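Local atomic coordinates of beta-galactosidase (Geobacillus stearothermophilus, PDB entry 4OIF), a protein that probably hydrolyses terminal non-reducing beta-D-galactose residues from beta-D-galactosides, as a zinc-binding glycoside hydrolase of family 42. Residues L37-M40 and K41-H44; A375-D378 and H379-T383; A392-G395 and K396-K400. All coordinates share one frame; numbering follows the deposited sequence.

Contact 1: residues L37-M40 and K41-H44; sequences LELM and KLSH
Ser-43 meets Leu-39 twice at a single carbonyl oxygen. Its hydroxyl OG gives a hydrogen bond to Leu-39 O at 2.8 Å, and its backbone N gives a second to Leu-39 O at 2.9 Å, the two donors arriving from opposite faces of the carbonyl plane. The hydroxyl can do this because chi1 of 57° sets OG between the backbone N and the carbonyl carbon, turning it back over the preceding turn. Serine suits a buried helix end, where its short arm folds onto the backbone; OG is also hydrogen-bonded to Thr-45 OG1. A weaker bond runs from Ser-43 N to Met-40 O.

The two preceding amides make ordinary helical bonds, Lys-41 N to Leu-37 O at 3.0 Å and Leu-42 N to Glu-38 O at 2.9 Å. Leu-39 and Leu-42 add an apolar touch: their side chains slant across one another, with Leu-39 CD2 4.0 Å from Leu-42 CD1, and both rest on Phe-388 of helix 386-399. Met-40, on the buried side, packs on Trp-362. Lys-41 lies on the exposed side, its CG 3.5 Å from Leu-37 O before a bend at chi3 (-51°) redirects the chain; lysine fits here, as its methylenes cover the backbone while the ammonium reaches outward.

His-44 leaves helical geometry with positive phi (52°), and its N is bonded to Lys-41 O at 3.1 Å. That oxygen lies over the centre of one imidazole face, while ND1 is hydrogen-bonded to Lys-399. His-44 thus closes helix 30-42 in a Schellman motif, within the beta-alpha-beta unit that links strands 16-21 and 47-50 of the TIM barrel.

Contact 2: residues A375-D378 and H379-T383; sequences AVVD and HDNRT
Asp-380 OD1 is gripped by two donors: Arg-382 N donates to it at 3.0 Å, and an ordered water donates to this same OD1 at 2.8 Å. The amide of Arg-382 comes from above the carboxylate plane, 54° out of it. Asp-380 can receive it because chi1 of 60° places CG between its own N and carbonyl carbon, which brings OD1 within range of the amide two residues on; OD1 thereby also lies 3.4 Å from Asp-378 CB. The water ties the loop further, accepting from Asp-378 N and donating to Arg-382 O.

The bond from Arg-382 N makes an Asx turn at Asp-380, which overlaps a type I beta turn running from Asp-378 to Asn-381. The latter is closed by Asn-381 N to Asp-378 O at 3.1 Å. Asn-381 then takes positive phi, a conformation asparagine tolerates better than most residues. The loop lies between strand 356-359 and helix 386-399 of the barrel domain.

Asp-378 bends its carboxylate onto the next amide: His-379 N reaches Asp-378 OD1 at 2.6 Å, on the anti side and tilted out of the carboxylate plane. With CG roughly opposite the backbone N, this short side chain spans just one peptide, and OD1 is shared with Lys-364 in a salt bridge. The imidazole of His-379 crosses the carboxylate at 45° between planes, its CD2 3.6 Å from Asp-378 OD1, while NE2 is bound to Lys-371 O.

Buried Val-377 runs alongside Asn-381, Val-377 CG1 lying 3.7 Å from Asn-381 CA. The amide oxygen of Asn-381 is hydrogen-bonded to Arg-363, and His-379 packs on Ala-512 of a neighbouring subunit.

Contact 3: residues A392-G395 and K396-K400; sequences AEVG and KALKK
Val-394 and Leu-398 lie side by side on the buried face of the helix and point the same way, with Val-394 CG1 3.9 Å from Leu-398 CD1. The beta-branched valine presents CG1 opposite its backbone N (chi1 166°), and the longer leucine runs alongside that methyl. Small Ala-397 suits a close fit against Phe-343 of helix 341-351.

Round the helix, Lys-396 makes a salt bridge with Glu-393 in the conformer given, NZ standing 3.2 Å from Glu-393 OE2. This is one of two conformers of the lysine, so the bridge is not certain. Here the ammonium approaches the syn side of the carboxylate, 26° out of its plane; the glutamate is bent at chi2 (-49°), whereas the lysine is extended beyond CG.

Helical backbone bonds set the spacing: Lys-396 N to Ala-392 O at 2.9 Å, Leu-398 N to Val-394 O at 2.8 Å. Farther out, His-17 of strand 16-21 touches both Val-394 and Leu-398, while Tyr-359 and Ile-357 of strand 356-359 cover one each, so helix 386-399 is seated against the barrel strands. The chemistry thus divides by face: apolar side chains anchor the helix inward, and the opposed charges of Glu-393 and Lys-396 would probably offset one another in part at the exposed surface.

Contact 1 touches both of the others, its centre about 12 Å from each, while the centres of contacts 2 and 3 lie about 18 Å apart, with nearest atoms about 6 Å from one another. Towards contact 2, Leu-39 CD2 packs 3.6 Å from Thr-383 CG2, and Leu-42 leans on the same methyl. Towards contact 3 the meeting is partly polar: His-44 ND1 is 2.9 Å from Lys-399 NZ, a probable hydrogen bond, and His-44 NE2 lies 3.4 Å from CE of one Lys-396 conformer. The end of helix 30-42 is thus joined to the loop before helix 386-399 and to that helix itself. All three lie away from the predicted catalytic residues and the zinc site.

Contact 1: residues L37-M40 and K41-H44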
loop_
_atom_site.group_PDB
_atom_site.type_symbol
_atom_site.label_atom_id
_atom_site.label_comp_id
_atom_site.label_asym_id
_atom_site.label_seq_id
_atom_site.Cartn_x
_atom_site.Cartn_y
_atom_site.Cartn_z
ATOM N N LEU A 37 -36.649 -15.414 -24.215
ATOM C CA LEU A 37 -37.967 -15.794 -23.722
ATOM C C LEU A 37 -38.081 -17.318 -23.565
ATOM O O LEU A 37 -38.539 -17.830 -22.525
ATOM C CB LEU A 37 -39.048 -15.242 -24.655
ATOM C CG LEU A 37 -39.128 -13.708 -24.783
ATOM C CD1 LEU A 37 -40.170 -13.235 -25.815
ATOM C CD2 LEU A 37 -39.391 -13.066 -23.425
ATOM N N GLU A 38 -37.632 -18.035 -24.590
ATOM C CA GLU A 38 -37.595 -19.494 -24.581
ATOM C C GLU A 38 -36.762 -20.001 -23.411
ATOM O O GLU A 38 -37.176 -20.904 -22.673
ATOM C CB GLU A 38 -37.034 -20.019 -25.909
ATOM C CG GLU A 38 -37.860 -19.590 -27.126
ATOM C CD GLU A 38 -37.072 -19.548 -28.423
ATOM O OE1 GLU A 38 -35.860 -19.862 -28.413
ATOM O OE2 GLU A 38 -37.671 -19.178 -29.459
ATOM N N LEU A 39 -35.595 -19.401 -23.218
ATOM C CA LEU A 39 -34.711 -19.843 -22.141
ATOM C C LEU A 39 -35.282 -19.463 -20.770
ATOM O O LEU A 39 -35.040 -20.134 -19.765
ATOM C CB LEU A 39 -33.312 -19.266 -22.322
ATOM C CG LEU A 39 -32.641 -19.600 -23.654
ATOM C CD1 LEU A 39 -31.112 -19.529 -23.543
ATOM C CD2 LEU A 39 -33.095 -20.946 -24.199
ATOM N N MET A 40 -36.058 -18.389 -20.742
ATOM C CA MET A 40 -36.756 -17.999 -19.541
ATOM C C MET A 40 -37.735 -19.096 -19.183
ATOM O O MET A 40 -37.822 -19.498 -18.019
ATOM C CB MET A 40 -37.464 -16.666 -19.737
ATOM C CG MET A 40 -36.526 -15.482 -19.594
ATOM S SD MET A 40 -37.262 -13.907 -20.048
ATOM C CE MET A 40 -35.860 -12.810 -19.774
ATOM N N LYS A 41 -38.445 -19.621 -20.179
ATOM C CA LYS A 41 -39.293 -20.774 -19.877
ATOM C C LYS A 41 -38.466 -21.974 -19.390
ATOM O O LYS A 41 -38.771 -22.565 -18.360
ATOM C CB LYS A 41 -40.145 -21.153 -21.086
ATOM C CG LYS A 41 -41.047 -19.999 -21.546
ATOM C CD LYS A 41 -42.193 -20.485 -22.418
ATOM C CE LYS A 41 -41.700 -21.370 -23.545
ATOM N NZ LYS A 41 -42.786 -21.875 -24.430
ATOM N N LEU A 42 -37.389 -22.304 -20.091
ATOM C CA LEU A 42 -36.639 -23.504 -19.727
ATOM C C LEU A 42 -35.980 -23.422 -18.349
ATOM O O LEU A 42 -35.739 -24.452 -17.716
ATOM C CB LEU A 42 -35.580 -23.821 -20.788
ATOM C CG LEU A 42 -36.150 -24.202 -22.160
ATOM C CD1 LEU A 42 -35.044 -24.326 -23.189
ATOM C CD2 LEU A 42 -36.953 -25.482 -22.088
ATOM N N SER A 43 -35.703 -22.211 -17.878
ATOM C CA SER A 43 -35.022 -22.034 -16.590
ATOM C C SER A 43 -36.002 -21.835 -15.439
ATOM O O SER A 43 -35.597 -21.703 -14.281
ATOM C CB SER A 43 -34.049 -20.851 -16.655
ATOM O OG SER A 43 -34.717 -19.660 -17.037
ATOM N N HIS A 44 -37.288 -21.829 -15.773
ATOM C CA HIS A 44 -38.360 -21.583 -14.809
ATOM C C HIS A 44 -38.094 -20.298 -14.034
ATOM O O HIS A 44 -38.117 -20.268 -12.802
ATOM C CB HIS A 44 -38.525 -22.764 -13.856
ATOM C CG HIS A 44 -38.545 -24.091 -14.545
ATOM N ND1 HIS A 44 -39.715 -24.732 -14.893
ATOM C CD2 HIS A 44 -37.538 -24.895 -14.959
ATOM C CE1 HIS A 44 -39.426 -25.877 -15.486
ATOM N NE2 HIS A 44 -38.114 -25.999 -15.541
#

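Contact 2: residues A375-D378 and H379-T383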
loop_
_atom_site.group_PDB
_atom_site.type_symbol
_atom_site.label_atom_id
_atom_site.label_comp_id
_atom_site.label_asym_id
_atom_site.label_seq_id
_atom_site.Cartn_x
_atom_site.Cartn_y
_atom_site.Cartn_z
ATOM N N ALA A 375 -23.970 -15.246 -14.918
ATOM C CA ALA A 375 -25.348 -15.043 -15.353
ATOM C C ALA A 375 -25.995 -16.385 -15.638
ATOM O O ALA A 375 -25.309 -17.406 -15.740
ATOM C CB ALA A 375 -25.412 -14.160 -16.591
ATOM N N VAL A 376 -27.316 -16.380 -15.773
ATOM C CA VAL A 376 -28.030 -17.590 -16.109
ATOM C C VAL A 376 -27.552 -18.099 -17.465
ATOM O O VAL A 376 -27.303 -19.296 -17.642
ATOM C CB VAL A 376 -29.544 -17.354 -16.126
ATOM C CG1 VAL A 376 -30.276 -18.598 -16.613
ATOM C CG2 VAL A 376 -30.017 -16.957 -14.731
ATOM N N VAL A 377 -27.399 -17.177 -18.410
ATOM C CA VAL A 377 -27.019 -17.535 -19.768
ATOM C C VAL A 377 -25.618 -17.031 -20.096
ATOM O O VAL A 377 -25.328 -15.837 -19.997
ATOM C CB VAL A 377 -28.019 -16.986 -20.822
ATOM C CG1 VAL A 377 -27.677 -17.545 -22.193
ATOM C CG2 VAL A 377 -29.476 -17.339 -20.446
ATOM N N ASP A 378 -24.759 -17.967 -20.486
ATOM C CA ASP A 378 -23.374 -17.683 -20.828
ATOM C C ASP A 378 -23.267 -17.113 -22.242
ATOM O O ASP A 378 -24.274 -16.973 -22.941
ATOM C CB ASP A 378 -22.534 -18.958 -20.713
ATOM C CG ASP A 378 -21.077 -18.680 -20.417
ATOM O OD1 ASP A 378 -20.617 -17.526 -20.596
ATOM O OD2 ASP A 378 -20.388 -19.636 -20.018
ATOM N N HIS A 379 -22.041 -16.808 -22.664
ATOM C CA HIS A 379 -21.807 -16.278 -23.995
ATOM C C HIS A 379 -22.166 -17.299 -25.060
ATOM O O HIS A 379 -22.412 -16.936 -26.210
ATOM C CB HIS A 379 -20.353 -15.837 -24.158
ATOM C CG HIS A 379 -19.960 -14.713 -23.248
ATOM N ND1 HIS A 379 -20.499 -13.448 -23.347
ATOM C CD2 HIS A 379 -19.081 -14.667 -22.218
ATOM C CE1 HIS A 379 -19.972 -12.671 -22.418
ATOM N NE2 HIS A 379 -19.108 -13.388 -21.721
ATOM N N ASP A 380 -22.217 -18.573 -24.683
ATOM C CA ASP A 380 -22.498 -19.613 -25.665
ATOM C C ASP A 380 -23.991 -19.810 -25.895
ATOM O O ASP A 380 -24.391 -20.531 -26.818
ATOM C CB ASP A 380 -21.844 -20.943 -25.265
ATOM C CG ASP A 380 -22.321 -21.475 -23.927
ATOM O OD1 ASP A 380 -23.304 -20.969 -23.351
ATOM O OD2 ASP A 380 -21.684 -22.429 -23.445
ATOM N N ASN A 381 -24.803 -19.163 -25.056
ATOM C CA ASN A 381 -26.256 -19.197 -25.197
ATOM C C ASN A 381 -26.802 -20.624 -25.094
ATOM O O ASN A 381 -27.792 -20.977 -25.726
ATOM C CB ASN A 381 -26.658 -18.541 -26.524
ATOM C CG ASN A 381 -28.154 -18.317 -26.647
ATOM O OD1 ASN A 381 -28.754 -17.567 -25.871
ATOM N ND2 ASN A 381 -28.761 -18.960 -27.644
ATOM N N ARG A 382 -26.151 -21.438 -24.272
ATOM C CA ARG A 382 -26.508 -22.851 -24.138
ATOM C C ARG A 382 -27.379 -23.147 -22.915
ATOM O O ARG A 382 -27.238 -22.511 -21.870
ATOM C CB ARG A 382 -25.245 -23.704 -24.075
ATOM C CG ARG A 382 -24.454 -23.750 -25.373
ATOM C CD ARG A 382 -23.478 -24.933 -25.383
ATOM N NE ARG A 382 -23.345 -25.520 -26.717
ATOM C CZ ARG A 382 -24.054 -26.561 -27.155
ATOM N NH1 ARG A 382 -24.946 -27.141 -26.362
ATOM N NH2 ARG A 382 -23.874 -27.028 -28.386
ATOM N N THR A 383 -28.281 -24.112 -23.052
ATOM C CA THR A 383 -29.110 -24.561 -21.937
ATOM C C THR A 383 -28.426 -25.770 -21.321
ATOM O O THR A 383 -28.681 -26.166 -20.188
ATOM C CB THR A 383 -30.525 -24.926 -22.398
ATOM O OG1 THR A 383 -30.446 -25.992 -23.349
ATOM C CG2 THR A 383 -31.180 -23.733 -23.056
HETATM O O HOH W 1 -25.183 -20.718 -21.252
#

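Contact 3: residues A392-G395 and K396-K400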
loop_
_atom_site.group_PDB
_atom_site.type_symbol
_atom_site.label_atom_id
_atom_site.label_comp_id
_atom_site.label_asym_id
_atom_site.label_seq_id
_atom_site.Cartn_x
_atom_site.Cartn_y
_atom_site.Cartn_z
ATOM N N ALA A 392 -32.239 -23.863 -13.358
ATOM C CA ALA A 392 -33.503 -24.535 -13.662
ATOM C C ALA A 392 -33.977 -25.416 -12.508
ATOM O O ALA A 392 -35.158 -25.438 -12.190
ATOM C CB ALA A 392 -33.369 -25.366 -14.929
ATOM N N GLU A 393 -33.060 -26.147 -11.889
ATOM C CA GLU A 393 -33.404 -26.974 -10.740
ATOM C C GLU A 393 -33.913 -26.124 -9.590
ATOM O O GLU A 393 -34.899 -26.491 -8.922
ATOM C CB GLU A 393 -32.204 -27.811 -10.296
ATOM C CG GLU A 393 -31.934 -28.990 -11.226
ATOM C CD GLU A 393 -33.198 -29.814 -11.518
ATOM O OE1 GLU A 393 -33.889 -30.231 -10.556
ATOM O OE2 GLU A 393 -33.503 -30.042 -12.710
ATOM N N VAL A 394 -33.260 -24.984 -9.358
ATOM C CA VAL A 394 -33.747 -24.076 -8.326
ATOM C C VAL A 394 -35.166 -23.631 -8.679
ATOM O O VAL A 394 -36.044 -23.657 -7.820
ATOM C CB VAL A 394 -32.819 -22.843 -8.127
ATOM C CG1 VAL A 394 -33.517 -21.760 -7.315
ATOM C CG2 VAL A 394 -31.530 -23.261 -7.434
ATOM N N GLY A 395 -35.394 -23.260 -9.942
ATOM C CA GLY A 395 -36.714 -22.844 -10.398
ATOM C C GLY A 395 -37.802 -23.877 -10.130
ATOM O O GLY A 395 -38.853 -23.562 -9.542
ATOM N N LYS A 396 -37.532 -25.113 -10.559
ATOM C CA LYS A 396 -38.432 -26.245 -10.337
ATOM C C LYS A 396 -38.710 -26.428 -8.856
ATOM O O LYS A 396 -39.828 -26.756 -8.457
ATOM C CB LYS A 396 -37.840 -27.534 -10.913
ATOM C CG LYS A 396 -37.567 -27.489 -12.407
ATOM C CD LYS A 396 -36.746 -28.693 -12.849
ATOM C CE LYS A 396 -36.487 -28.683 -14.353
ATOM N NZ LYS A 396 -35.869 -29.959 -14.825
ATOM N N ALA A 397 -37.686 -26.214 -8.037
ATOM C CA ALA A 397 -37.870 -26.367 -6.609
ATOM C C ALA A 397 -38.771 -25.263 -6.064
ATOM O O ALA A 397 -39.666 -25.526 -5.254
ATOM C CB ALA A 397 -36.535 -26.378 -5.902
ATOM N N LEU A 398 -38.555 -24.034 -6.531
ATOM C CA LEU A 398 -39.293 -22.879 -6.029
ATOM C C LEU A 398 -40.762 -22.947 -6.411
ATOM O O LEU A 398 -41.624 -22.490 -5.669
ATOM C CB LEU A 398 -38.692 -21.572 -6.553
ATOM C CG LEU A 398 -37.268 -21.187 -6.143
ATOM C CD1 LEU A 398 -36.880 -19.865 -6.812
ATOM C CD2 LEU A 398 -37.098 -21.112 -4.613
ATOM N N LYS A 399 -41.053 -23.507 -7.576
ATOM C CA LYS A 399 -42.451 -23.645 -7.965
ATOM C C LYS A 399 -43.249 -24.493 -6.969
ATOM O O LYS A 399 -44.453 -24.307 -6.823
ATOM C CB LYS A 399 -42.553 -24.223 -9.376
ATOM C CG LYS A 399 -42.116 -23.213 -10.423
ATOM C CD LYS A 399 -42.184 -23.729 -11.850
ATOM C CE LYS A 399 -42.002 -22.563 -12.824
ATOM N NZ LYS A 399 -41.914 -22.973 -14.257
ATOM N N LYS A 400 -42.581 -25.401 -6.263
ATOM C CA LYS A 400 -43.266 -26.233 -5.273
ATOM C C LYS A 400 -43.283 -25.592 -3.894
ATOM O O LYS A 400 -43.651 -26.247 -2.922
ATOM C CB LYS A 400 -42.614 -27.613 -5.155
ATOM C CG LYS A 400 -42.420 -28.358 -6.463
ATOM C CD LYS A 400 -41.683 -29.674 -6.230
ATOM C CE LYS A 400 -41.337 -30.377 -7.543
ATOM N NZ LYS A 400 -40.595 -31.654 -7.310
#